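Local coordinates for integral membrane indolylacetylinositol arabinosyltransferase EmbC (Mycolicibacterium smegmatis, PDB 7BVE), which probably transfers arabinose during arabinan polymerization for the mycobacterial cell wall, as a membrane-embedded glycosyltransferase that is a target of ethambutol, at residues F374-E385 with T573-A583; P426-V437 with I557-T568. All blocks are in the same frame, centred on the assembly; numbering follows the deposited sequence.

Both contacts lie in the GT-C family region of the chain. From the N terminus, helix 361-378 runs into the loop 379-384, which carries R383 of the ethambutol pocket. Helix 385-405 then leads by way of helix 409-422 to P426-V437. Contact 2 closes the inner loop, about 120 residues of mostly helical chain, when I557-T568 packs on P426-V437. Shortly afterwards T573-A583 returns to F374-E385 and closes the outer loop, contact 1, so one closure lies within the other. The two adjoin, their centres about 15 Å apart: E385 and H575 touch T427, and F576 and F579 touch M565.

Contact 1 (F374-E385 with T573-A583); sequences FWLPLNNGLRPE and THHFGVFAGLA. With PO4 (phosphate ion), chain F.
F374 turns its ring toward the backbone of F576-A583: CD2 meets A583 CB at 3.6 Å, CE1 packs on F579 CB, and the carbonyl oxygen of F579 sits above the ring centre. W375 offers its ring edge to the A580 methyl. One turn on, L378 divides its branches, CD2 lying 3.8 Å from H574 CA while CD1 rests near the C-N link between F576 and G577. N379, whose CB covers a face of the W375 ring, gives a weak but fairly straight hydrogen bond from ND2 to G577 O, 3.4 Å long. Within the loop that follows, R383 is bent at chi3 (62°) and crosses H574 at about a right angle. H574 CD2 lies over one guanidinium face, 3.2 Å from R383 NE, with the two planes 71° apart. NH2 of R383 hydrogen-bonds phosphate O1 at 3.2 Å, and NH1 pairs with D279, so the guanidinium is anchored at both terminal nitrogens. E385 CD lies 3.5 Å from H574 O without a hydrogen bond; its carboxylate is tilted only 9° from the H575 ring plane, and OE1 abuts V578 CG1. OE2 has a long salt bridge to R383 NH2 and a weak hydrogen bond with T427. Here a helix end and its following loop meet the start of a predicted transmembrane segment in the GT-C region, at the ethambutol pocket, where R383 touches the bound drug.

Contact 2 (P426-V437 with I557-T568); sequences PTGIAAVGALLV and ITIISFLAMMFT
V437 and I557 meet at about a right angle, V437 CG2 lying 3.7 Å from I557 CG1 and 3.9 Å from I560 CD1. The far end of I557, CD1, rests on CA and CB of A434. Just before A434, the bare backbone of G433 admits I560 CG2 to 3.7 Å from G433 CA. Further along, V432 CG2 packs on the methyl of A564 at 3.8 Å. I429 holds CG1 opposite its backbone N (chi1 -159°), which carries CD1 to F567 CB while CG2 faces the A564 carbonyl oxygen. At the other end T568 CG2 touches the P426 carbonyl oxygen and I429 CG2. No hydrogen bond crosses the interface. S561 OG, near A430 O, instead bonds to I557 O of its own helix at 2.7 Å, and S561 N reaches that same oxygen from the opposite face of its plane. Outside this layer, R504 and the T570 carbonyl hold the T568 hydroxyl, W396 touches I557, and F562 stacks on F579. Helices 432-436 and 557-564 cross at 133°, nearer antiparallel than parallel, axes 8.2 Å apart, with G433 against I560; the 3-10 turn 428-430 and F567-T568 extend this helix crossing, probably within the membrane, in the GT-C family region.

Contact 1 (F374-E385 with T573-A583)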
loop_
_atom_site.group_PDB
_atom_site.type_symbol
_atom_site.label_atom_id
_atom_site.label_comp_id
_atom_site.label_asym_id
_atom_site.label_seq_id
_atom_site.Cartn_x
_atom_site.Cartn_y
_atom_site.Cartn_z
ATOM N N PHE A 374 -22.559 0.667 -11.568
ATOM C CA PHE A 374 -21.313 0.811 -12.314
ATOM C C PHE A 374 -21.233 2.071 -13.162
ATOM O O PHE A 374 -20.145 2.636 -13.298
ATOM C CB PHE A 374 -21.080 -0.400 -13.206
ATOM C CG PHE A 374 -20.279 -1.462 -12.563
ATOM C CD1 PHE A 374 -18.893 -1.368 -12.606
ATOM C CD2 PHE A 374 -20.846 -2.525 -11.915
ATOM C CE1 PHE A 374 -18.114 -2.311 -12.034
ATOM C CE2 PHE A 374 -20.069 -3.488 -11.341
ATOM C CZ PHE A 374 -18.690 -3.377 -11.394
ATOM N N TRP A 375 -22.344 2.533 -13.735
ATOM C CA TRP A 375 -22.288 3.654 -14.661
ATOM C C TRP A 375 -22.052 4.974 -13.954
ATOM O O TRP A 375 -21.296 5.809 -14.455
ATOM C CB TRP A 375 -23.580 3.751 -15.465
ATOM C CG TRP A 375 -23.473 4.763 -16.544
ATOM C CD1 TRP A 375 -23.853 6.066 -16.492
ATOM C CD2 TRP A 375 -22.954 4.552 -17.851
ATOM N NE1 TRP A 375 -23.587 6.685 -17.678
ATOM C CE2 TRP A 375 -23.036 5.771 -18.532
ATOM C CE3 TRP A 375 -22.419 3.446 -18.510
ATOM C CZ2 TRP A 375 -22.599 5.918 -19.825
ATOM C CZ3 TRP A 375 -21.997 3.594 -19.793
ATOM C CH2 TRP A 375 -22.099 4.815 -20.443
ATOM N N LEU A 376 -22.714 5.207 -12.813
ATOM C CA LEU A 376 -22.719 6.560 -12.258
ATOM C C LEU A 376 -21.378 6.991 -11.661
ATOM O O LEU A 376 -20.913 8.085 -12.018
ATOM C CB LEU A 376 -23.886 6.725 -11.276
ATOM C CG LEU A 376 -25.307 6.545 -11.803
ATOM C CD1 LEU A 376 -26.284 6.880 -10.714
ATOM C CD2 LEU A 376 -25.588 7.358 -13.031
ATOM N N PRO A 377 -20.692 6.229 -10.796
ATOM C CA PRO A 377 -19.404 6.729 -10.302
ATOM C C PRO A 377 -18.239 6.622 -11.271
ATOM O O PRO A 377 -17.178 7.176 -10.975
ATOM C CB PRO A 377 -19.144 5.855 -9.081
ATOM C CG PRO A 377 -19.806 4.643 -9.350
ATOM C CD PRO A 377 -21.047 4.999 -10.060
ATOM N N LEU A 378 -18.376 5.944 -12.407
ATOM C CA LEU A 378 -17.219 5.572 -13.206
ATOM C C LEU A 378 -17.261 6.003 -14.661
ATOM O O LEU A 378 -16.206 5.993 -15.301
ATOM C CB LEU A 378 -17.012 4.051 -13.159
ATOM C CG LEU A 378 -16.485 3.445 -11.863
ATOM C CD1 LEU A 378 -16.634 1.958 -11.865
ATOM C CD2 LEU A 378 -15.036 3.791 -11.710
ATOM N N ASN A 379 -18.412 6.386 -15.213
ATOM C CA ASN A 379 -18.499 6.648 -16.645
ATOM C C ASN A 379 -19.140 7.993 -16.959
ATOM O O ASN A 379 -19.819 8.120 -17.970
ATOM C CB ASN A 379 -19.273 5.545 -17.366
ATOM C CG ASN A 379 -18.556 4.226 -17.363
ATOM O OD1 ASN A 379 -17.343 4.182 -17.407
ATOM N ND2 ASN A 379 -19.302 3.143 -17.356
ATOM N N ASN A 380 -18.974 9.004 -16.112
ATOM C CA ASN A 380 -19.508 10.333 -16.425
ATOM C C ASN A 380 -18.393 11.260 -16.911
ATOM O O ASN A 380 -18.020 12.228 -16.257
ATOM C CB ASN A 380 -20.223 10.922 -15.216
ATOM C CG ASN A 380 -21.093 12.105 -15.580
ATOM O OD1 ASN A 380 -21.288 12.404 -16.751
ATOM N ND2 ASN A 380 -21.583 12.806 -14.581
ATOM N N GLY A 381 -17.876 10.976 -18.089
ATOM C CA GLY A 381 -16.784 11.768 -18.598
ATOM C C GLY A 381 -16.473 11.491 -20.042
ATOM O O GLY A 381 -17.296 10.954 -20.782
ATOM N N LEU A 382 -15.259 11.865 -20.434
ATOM C CA LEU A 382 -14.796 11.770 -21.809
ATOM C C LEU A 382 -13.843 10.609 -22.037
ATOM O O LEU A 382 -13.294 10.484 -23.131
ATOM C CB LEU A 382 -14.120 13.081 -22.213
ATOM C CG LEU A 382 -15.021 14.306 -22.185
ATOM C CD1 LEU A 382 -14.238 15.539 -22.524
ATOM C CD2 LEU A 382 -16.143 14.117 -23.151
ATOM N N ARG A 383 -13.655 9.748 -21.040
ATOM C CA ARG A 383 -12.735 8.625 -21.132
ATOM C C ARG A 383 -13.258 7.567 -22.110
ATOM O O ARG A 383 -14.420 7.613 -22.514
ATOM C CB ARG A 383 -12.521 8.056 -19.728
ATOM C CG ARG A 383 -11.609 8.935 -18.909
ATOM C CD ARG A 383 -11.173 8.307 -17.616
ATOM N NE ARG A 383 -10.399 7.080 -17.836
ATOM C CZ ARG A 383 -9.110 7.063 -18.138
ATOM N NH1 ARG A 383 -8.440 8.198 -18.277
ATOM N NH2 ARG A 383 -8.489 5.914 -18.323
ATOM N N PRO A 384 -12.421 6.622 -22.550
ATOM C CA PRO A 384 -12.914 5.598 -23.475
ATOM C C PRO A 384 -13.736 4.488 -22.840
ATOM O O PRO A 384 -14.129 3.569 -23.556
ATOM C CB PRO A 384 -11.619 5.029 -24.072
ATOM C CG PRO A 384 -10.615 5.250 -23.065
ATOM C CD PRO A 384 -10.944 6.552 -22.453
ATOM N N GLU A 385 -14.029 4.547 -21.547
ATOM C CA GLU A 385 -14.717 3.496 -20.802
ATOM C C GLU A 385 -16.150 3.194 -21.277
ATOM O O GLU A 385 -16.488 2.006 -21.387
ATOM C CB GLU A 385 -14.703 3.855 -19.312
ATOM C CG GLU A 385 -13.336 4.163 -18.755
ATOM C CD GLU A 385 -12.467 2.953 -18.667
ATOM O OE1 GLU A 385 -13.019 1.872 -18.412
ATOM O OE2 GLU A 385 -11.242 3.077 -18.850
ATOM N N THR A 573 -8.156 2.909 -10.703
ATOM C CA THR A 573 -9.426 2.389 -10.224
ATOM C C THR A 573 -10.562 2.679 -11.196
ATOM O O THR A 573 -11.512 1.897 -11.282
ATOM C CB THR A 573 -9.707 2.966 -8.831
ATOM O OG1 THR A 573 -8.585 2.714 -7.991
ATOM C CG2 THR A 573 -10.889 2.312 -8.184
ATOM N N HIS A 574 -10.456 3.735 -11.995
ATOM C CA HIS A 574 -11.477 4.019 -12.999
ATOM C C HIS A 574 -11.381 3.149 -14.240
ATOM O O HIS A 574 -12.119 3.397 -15.192
ATOM C CB HIS A 574 -11.451 5.490 -13.412
ATOM C CG HIS A 574 -10.101 5.990 -13.800
ATOM N ND1 HIS A 574 -9.247 6.583 -12.891
ATOM C CD2 HIS A 574 -9.440 5.982 -14.978
ATOM C CE1 HIS A 574 -8.130 6.931 -13.506
ATOM N NE2 HIS A 574 -8.222 6.571 -14.765
ATOM N N HIS A 575 -10.512 2.145 -14.256
ATOM C CA HIS A 575 -10.510 1.169 -15.330
ATOM C C HIS A 575 -11.530 0.070 -15.114
ATOM O O HIS A 575 -11.674 -0.790 -15.987
ATOM C CB HIS A 575 -9.131 0.543 -15.477
ATOM C CG HIS A 575 -8.077 1.502 -15.919
ATOM N ND1 HIS A 575 -6.742 1.173 -15.952
ATOM C CD2 HIS A 575 -8.156 2.786 -16.335
ATOM C CE1 HIS A 575 -6.045 2.212 -16.372
ATOM N NE2 HIS A 575 -6.880 3.203 -16.612
ATOM N N PHE A 576 -12.225 0.057 -13.976
ATOM C CA PHE A 576 -13.303 -0.896 -13.761
ATOM C C PHE A 576 -14.585 -0.504 -14.472
ATOM O O PHE A 576 -15.554 -1.261 -14.417
ATOM C CB PHE A 576 -13.607 -1.062 -12.274
ATOM C CG PHE A 576 -12.572 -1.832 -11.512
ATOM C CD1 PHE A 576 -12.468 -3.203 -11.660
ATOM C CD2 PHE A 576 -11.756 -1.205 -10.590
ATOM C CE1 PHE A 576 -11.537 -3.916 -10.946
ATOM C CE2 PHE A 576 -10.829 -1.917 -9.869
ATOM C CZ PHE A 576 -10.725 -3.271 -10.045
ATOM N N GLY A 577 -14.619 0.647 -15.139
ATOM C CA GLY A 577 -15.801 1.093 -15.844
ATOM C C GLY A 577 -16.126 0.317 -17.100
ATOM O O GLY A 577 -17.193 0.540 -17.677
ATOM N N VAL A 578 -15.237 -0.580 -17.542
ATOM C CA VAL A 578 -15.511 -1.452 -18.682
ATOM C C VAL A 578 -16.486 -2.566 -18.355
ATOM O O VAL A 578 -16.958 -3.244 -19.272
ATOM C CB VAL A 578 -14.221 -2.104 -19.214
ATOM C CG1 VAL A 578 -13.278 -1.065 -19.718
ATOM C CG2 VAL A 578 -13.549 -2.898 -18.127
ATOM N N PHE A 579 -16.788 -2.790 -17.080
ATOM C CA PHE A 579 -17.682 -3.853 -16.657
ATOM C C PHE A 579 -19.116 -3.388 -16.516
ATOM O O PHE A 579 -19.923 -4.102 -15.924
ATOM C CB PHE A 579 -17.215 -4.440 -15.329
ATOM C CG PHE A 579 -15.910 -5.159 -15.409
ATOM C CD1 PHE A 579 -15.844 -6.447 -15.900
ATOM C CD2 PHE A 579 -14.747 -4.554 -14.978
ATOM C CE1 PHE A 579 -14.642 -7.110 -15.971
ATOM C CE2 PHE A 579 -13.542 -5.214 -15.049
ATOM C CZ PHE A 579 -13.492 -6.489 -15.545
ATOM N N ALA A 580 -19.457 -2.210 -17.030
ATOM C CA ALA A 580 -20.803 -1.691 -16.839
ATOM C C ALA A 580 -21.826 -2.365 -17.738
ATOM O O ALA A 580 -23.023 -2.287 -17.452
ATOM C CB ALA A 580 -20.822 -0.186 -17.072
ATOM N N GLY A 581 -21.394 -3.020 -18.811
ATOM C CA GLY A 581 -22.311 -3.755 -19.664
ATOM C C GLY A 581 -22.509 -5.181 -19.204
ATOM O O GLY A 581 -23.596 -5.744 -19.345
ATOM N N LEU A 582 -21.454 -5.780 -18.652
ATOM C CA LEU A 582 -21.517 -7.143 -18.131
ATOM C C LEU A 582 -22.209 -7.216 -16.786
ATOM O O LEU A 582 -22.617 -8.305 -16.368
ATOM C CB LEU A 582 -20.108 -7.699 -17.986
ATOM C CG LEU A 582 -19.281 -7.764 -19.264
ATOM C CD1 LEU A 582 -17.856 -8.114 -18.921
ATOM C CD2 LEU A 582 -19.874 -8.764 -20.238
ATOM N N ALA A 583 -22.341 -6.079 -16.098
ATOM C CA ALA A 583 -22.894 -6.084 -14.748
ATOM C C ALA A 583 -24.396 -6.313 -14.761
ATOM O O ALA A 583 -24.927 -6.976 -13.869
ATOM C CB ALA A 583 -22.563 -4.792 -14.040
HETATM P P PO4 F . -4.498 5.487 -19.098
HETATM O O1 PO4 F . -5.745 5.448 -19.944
HETATM O O2 PO4 F . -4.800 6.159 -17.784
HETATM O O3 PO4 F . -4.021 4.077 -18.856
HETATM O O4 PO4 F . -3.417 6.256 -19.810
#

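Contact 2 (P426-V437 with I557-T568)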
loop_
_atom_site.group_PDB
_atom_site.type_symbol
_atom_site.label_atom_id
_atom_site.label_comp_id
_atom_site.label_asym_id
_atom_site.label_seq_id
_atom_site.Cartn_x
_atom_site.Cartn_y
_atom_site.Cartn_z
ATOM N N PRO A 426 -5.721 1.920 -23.838
ATOM C CA PRO A 426 -4.980 0.723 -23.409
ATOM C C PRO A 426 -5.792 -0.219 -22.545
ATOM O O PRO A 426 -5.417 -1.389 -22.409
ATOM C CB PRO A 426 -3.796 1.307 -22.631
ATOM C CG PRO A 426 -3.673 2.697 -23.116
ATOM C CD PRO A 426 -5.065 3.153 -23.390
ATOM N N THR A 427 -6.896 0.247 -21.969
ATOM C CA THR A 427 -7.819 -0.588 -21.217
ATOM C C THR A 427 -8.760 -1.375 -22.111
ATOM O O THR A 427 -9.540 -2.181 -21.602
ATOM C CB THR A 427 -8.635 0.276 -20.258
ATOM O OG1 THR A 427 -9.461 1.171 -21.008
ATOM C CG2 THR A 427 -7.712 1.097 -19.409
ATOM N N GLY A 428 -8.695 -1.178 -23.425
ATOM C CA GLY A 428 -9.517 -1.907 -24.366
ATOM C C GLY A 428 -9.132 -3.348 -24.572
ATOM O O GLY A 428 -9.785 -4.040 -25.355
ATOM N N ILE A 429 -8.101 -3.832 -23.874
ATOM C CA ILE A 429 -7.672 -5.222 -23.958
ATOM C C ILE A 429 -8.662 -6.172 -23.296
ATOM O O ILE A 429 -8.553 -7.385 -23.461
ATOM C CB ILE A 429 -6.258 -5.325 -23.342
ATOM C CG1 ILE A 429 -5.508 -6.570 -23.821
ATOM C CG2 ILE A 429 -6.320 -5.302 -21.829
ATOM C CD1 ILE A 429 -4.062 -6.571 -23.460
ATOM N N ALA A 430 -9.660 -5.651 -22.577
ATOM C CA ALA A 430 -10.710 -6.489 -22.017
ATOM C C ALA A 430 -11.651 -7.057 -23.075
ATOM O O ALA A 430 -12.426 -7.964 -22.765
ATOM C CB ALA A 430 -11.504 -5.698 -20.983
ATOM N N ALA A 431 -11.607 -6.561 -24.314
ATOM C CA ALA A 431 -12.429 -7.123 -25.380
ATOM C C ALA A 431 -11.883 -8.437 -25.924
ATOM O O ALA A 431 -12.566 -9.096 -26.724
ATOM C CB ALA A 431 -12.576 -6.123 -26.523
ATOM N N VAL A 432 -10.690 -8.859 -25.494
ATOM C CA VAL A 432 -10.174 -10.135 -25.961
ATOM C C VAL A 432 -10.921 -11.296 -25.327
ATOM O O VAL A 432 -10.856 -12.409 -25.842
ATOM C CB VAL A 432 -8.658 -10.271 -25.712
ATOM C CG1 VAL A 432 -7.913 -9.066 -26.263
ATOM C CG2 VAL A 432 -8.348 -10.536 -24.250
ATOM N N GLY A 433 -11.659 -11.062 -24.239
ATOM C CA GLY A 433 -12.523 -12.104 -23.713
ATOM C C GLY A 433 -13.660 -12.431 -24.660
ATOM O O GLY A 433 -13.894 -13.597 -24.994
ATOM N N ALA A 434 -14.362 -11.398 -25.129
ATOM C CA ALA A 434 -15.421 -11.587 -26.111
ATOM C C ALA A 434 -14.878 -12.038 -27.455
ATOM O O ALA A 434 -15.619 -12.647 -28.232
ATOM C CB ALA A 434 -16.221 -10.299 -26.276
ATOM N N LEU A 435 -13.606 -11.754 -27.746
ATOM C CA LEU A 435 -13.004 -12.304 -28.956
ATOM C C LEU A 435 -12.613 -13.775 -28.816
ATOM O O LEU A 435 -12.801 -14.544 -29.764
ATOM C CB LEU A 435 -11.791 -11.469 -29.365
ATOM C CG LEU A 435 -12.106 -10.074 -29.909
ATOM C CD1 LEU A 435 -10.835 -9.281 -30.132
ATOM C CD2 LEU A 435 -12.891 -10.184 -31.200
ATOM N N LEU A 436 -12.080 -14.196 -27.662
ATOM C CA LEU A 436 -11.590 -15.565 -27.511
ATOM C C LEU A 436 -12.710 -16.554 -27.228
ATOM O O LEU A 436 -12.578 -17.739 -27.542
ATOM C CB LEU A 436 -10.546 -15.652 -26.396
ATOM C CG LEU A 436 -9.138 -15.113 -26.626
ATOM C CD1 LEU A 436 -8.349 -15.174 -25.333
ATOM C CD2 LEU A 436 -8.439 -15.906 -27.708
ATOM N N VAL A 437 -13.809 -16.103 -26.620
ATOM C CA VAL A 437 -14.964 -16.979 -26.447
ATOM C C VAL A 437 -15.623 -17.277 -27.796
ATOM O O VAL A 437 -16.213 -18.349 -27.985
ATOM C CB VAL A 437 -15.910 -16.331 -25.400
ATOM C CG1 VAL A 437 -17.248 -17.009 -25.313
ATOM C CG2 VAL A 437 -15.268 -16.406 -24.035
ATOM N N ILE A 557 -16.747 -14.737 -20.448
ATOM C CA ILE A 557 -16.288 -13.410 -20.858
ATOM C C ILE A 557 -15.930 -12.552 -19.651
ATOM O O ILE A 557 -14.929 -11.824 -19.675
ATOM C CB ILE A 557 -17.346 -12.749 -21.761
ATOM C CG1 ILE A 557 -17.279 -13.375 -23.140
ATOM C CG2 ILE A 557 -17.167 -11.266 -21.885
ATOM C CD1 ILE A 557 -18.311 -12.899 -24.044
ATOM N N THR A 558 -16.677 -12.683 -18.549
ATOM C CA THR A 558 -16.351 -11.894 -17.359
ATOM C C THR A 558 -15.042 -12.348 -16.709
ATOM O O THR A 558 -14.224 -11.515 -16.284
ATOM C CB THR A 558 -17.502 -11.964 -16.368
ATOM O OG1 THR A 558 -18.713 -11.616 -17.047
ATOM C CG2 THR A 558 -17.295 -10.975 -15.243
ATOM N N ILE A 559 -14.792 -13.660 -16.677
ATOM C CA ILE A 559 -13.542 -14.162 -16.098
ATOM C C ILE A 559 -12.343 -13.791 -16.973
ATOM O O ILE A 559 -11.292 -13.366 -16.468
ATOM C CB ILE A 559 -13.640 -15.681 -15.859
ATOM C CG1 ILE A 559 -14.684 -15.967 -14.790
ATOM C CG2 ILE A 559 -12.322 -16.260 -15.398
ATOM C CD1 ILE A 559 -15.025 -17.414 -14.668
ATOM N N ILE A 560 -12.487 -13.898 -18.298
ATOM C CA ILE A 560 -11.356 -13.560 -19.161
ATOM C C ILE A 560 -11.135 -12.045 -19.199
ATOM O O ILE A 560 -10.007 -11.584 -19.387
ATOM C CB ILE A 560 -11.548 -14.172 -20.565
ATOM C CG1 ILE A 560 -11.668 -15.683 -20.466
ATOM C CG2 ILE A 560 -10.331 -13.979 -21.437
ATOM C CD1 ILE A 560 -12.138 -16.332 -21.745
ATOM N N SER A 561 -12.173 -11.245 -18.942
ATOM C CA SER A 561 -11.976 -9.801 -18.825
ATOM C C SER A 561 -11.183 -9.439 -17.574
ATOM O O SER A 561 -10.272 -8.601 -17.638
ATOM C CB SER A 561 -13.325 -9.091 -18.824
ATOM O OG SER A 561 -14.000 -9.291 -20.051
ATOM N N PHE A 562 -11.508 -10.069 -16.434
ATOM C CA PHE A 562 -10.689 -9.897 -15.228
ATOM C C PHE A 562 -9.242 -10.325 -15.437
ATOM O O PHE A 562 -8.324 -9.683 -14.918
ATOM C CB PHE A 562 -11.258 -10.676 -14.049
ATOM C CG PHE A 562 -12.307 -9.949 -13.283
ATOM C CD1 PHE A 562 -11.950 -8.928 -12.416
ATOM C CD2 PHE A 562 -13.634 -10.320 -13.362
ATOM C CE1 PHE A 562 -12.891 -8.263 -11.681
ATOM C CE2 PHE A 562 -14.587 -9.662 -12.628
ATOM C CZ PHE A 562 -14.219 -8.634 -11.784
ATOM N N LEU A 563 -9.012 -11.413 -16.174
ATOM C CA LEU A 563 -7.629 -11.849 -16.364
ATOM C C LEU A 563 -6.887 -10.971 -17.361
ATOM O O LEU A 563 -5.683 -10.751 -17.219
ATOM C CB LEU A 563 -7.572 -13.305 -16.807
ATOM C CG LEU A 563 -7.945 -14.328 -15.743
ATOM C CD1 LEU A 563 -7.943 -15.714 -16.339
ATOM C CD2 LEU A 563 -6.983 -14.238 -14.583
ATOM N N ALA A 564 -7.576 -10.470 -18.381
ATOM C CA ALA A 564 -6.911 -9.649 -19.381
ATOM C C ALA A 564 -6.634 -8.246 -18.880
ATOM O O ALA A 564 -5.733 -7.588 -19.400
ATOM C CB ALA A 564 -7.753 -9.585 -20.651
ATOM N N MET A 565 -7.374 -7.780 -17.887
ATOM C CA MET A 565 -7.151 -6.443 -17.357
ATOM C C MET A 565 -5.781 -6.303 -16.589
ATOM O O MET A 565 -5.377 -5.195 -16.245
ATOM C CB MET A 565 -8.344 -6.088 -16.471
ATOM C CG MET A 565 -8.516 -4.625 -16.111
ATOM S SD MET A 565 -9.940 -4.382 -15.045
ATOM C CE MET A 565 -9.364 -5.222 -13.577
ATOM N N MET A 566 -4.997 -7.344 -16.322
ATOM C CA MET A 566 -3.727 -7.175 -15.622
ATOM C C MET A 566 -2.588 -6.749 -16.533
ATOM O O MET A 566 -1.508 -6.438 -16.032
ATOM C CB MET A 566 -3.306 -8.454 -14.901
ATOM C CG MET A 566 -2.941 -9.596 -15.813
ATOM S SD MET A 566 -2.337 -11.052 -14.944
ATOM C CE MET A 566 -3.819 -11.631 -14.138
ATOM N N PHE A 567 -2.789 -6.733 -17.848
ATOM C CA PHE A 567 -1.746 -6.360 -18.793
ATOM C C PHE A 567 -1.868 -4.915 -19.255
ATOM O O PHE A 567 -1.456 -4.589 -20.368
ATOM C CB PHE A 567 -1.757 -7.300 -19.995
ATOM C CG PHE A 567 -1.357 -8.700 -19.665
ATOM C CD1 PHE A 567 -0.026 -9.028 -19.491
ATOM C CD2 PHE A 567 -2.305 -9.690 -19.546
ATOM C CE1 PHE A 567 0.348 -10.316 -19.189
ATOM C CE2 PHE A 567 -1.937 -10.982 -19.244
ATOM C CZ PHE A 567 -0.607 -11.293 -19.066
ATOM N N THR A 568 -2.414 -4.072 -18.454
ATOM C CA THR A 568 -2.471 -2.653 -18.744
ATOM C C THR A 568 -1.289 -1.941 -18.096
ATOM O O THR A 568 -0.826 -2.352 -17.031
ATOM C CB THR A 568 -3.779 -2.047 -18.231
ATOM O OG1 THR A 568 -3.837 -2.171 -16.809
ATOM C CG2 THR A 568 -4.959 -2.769 -18.829
#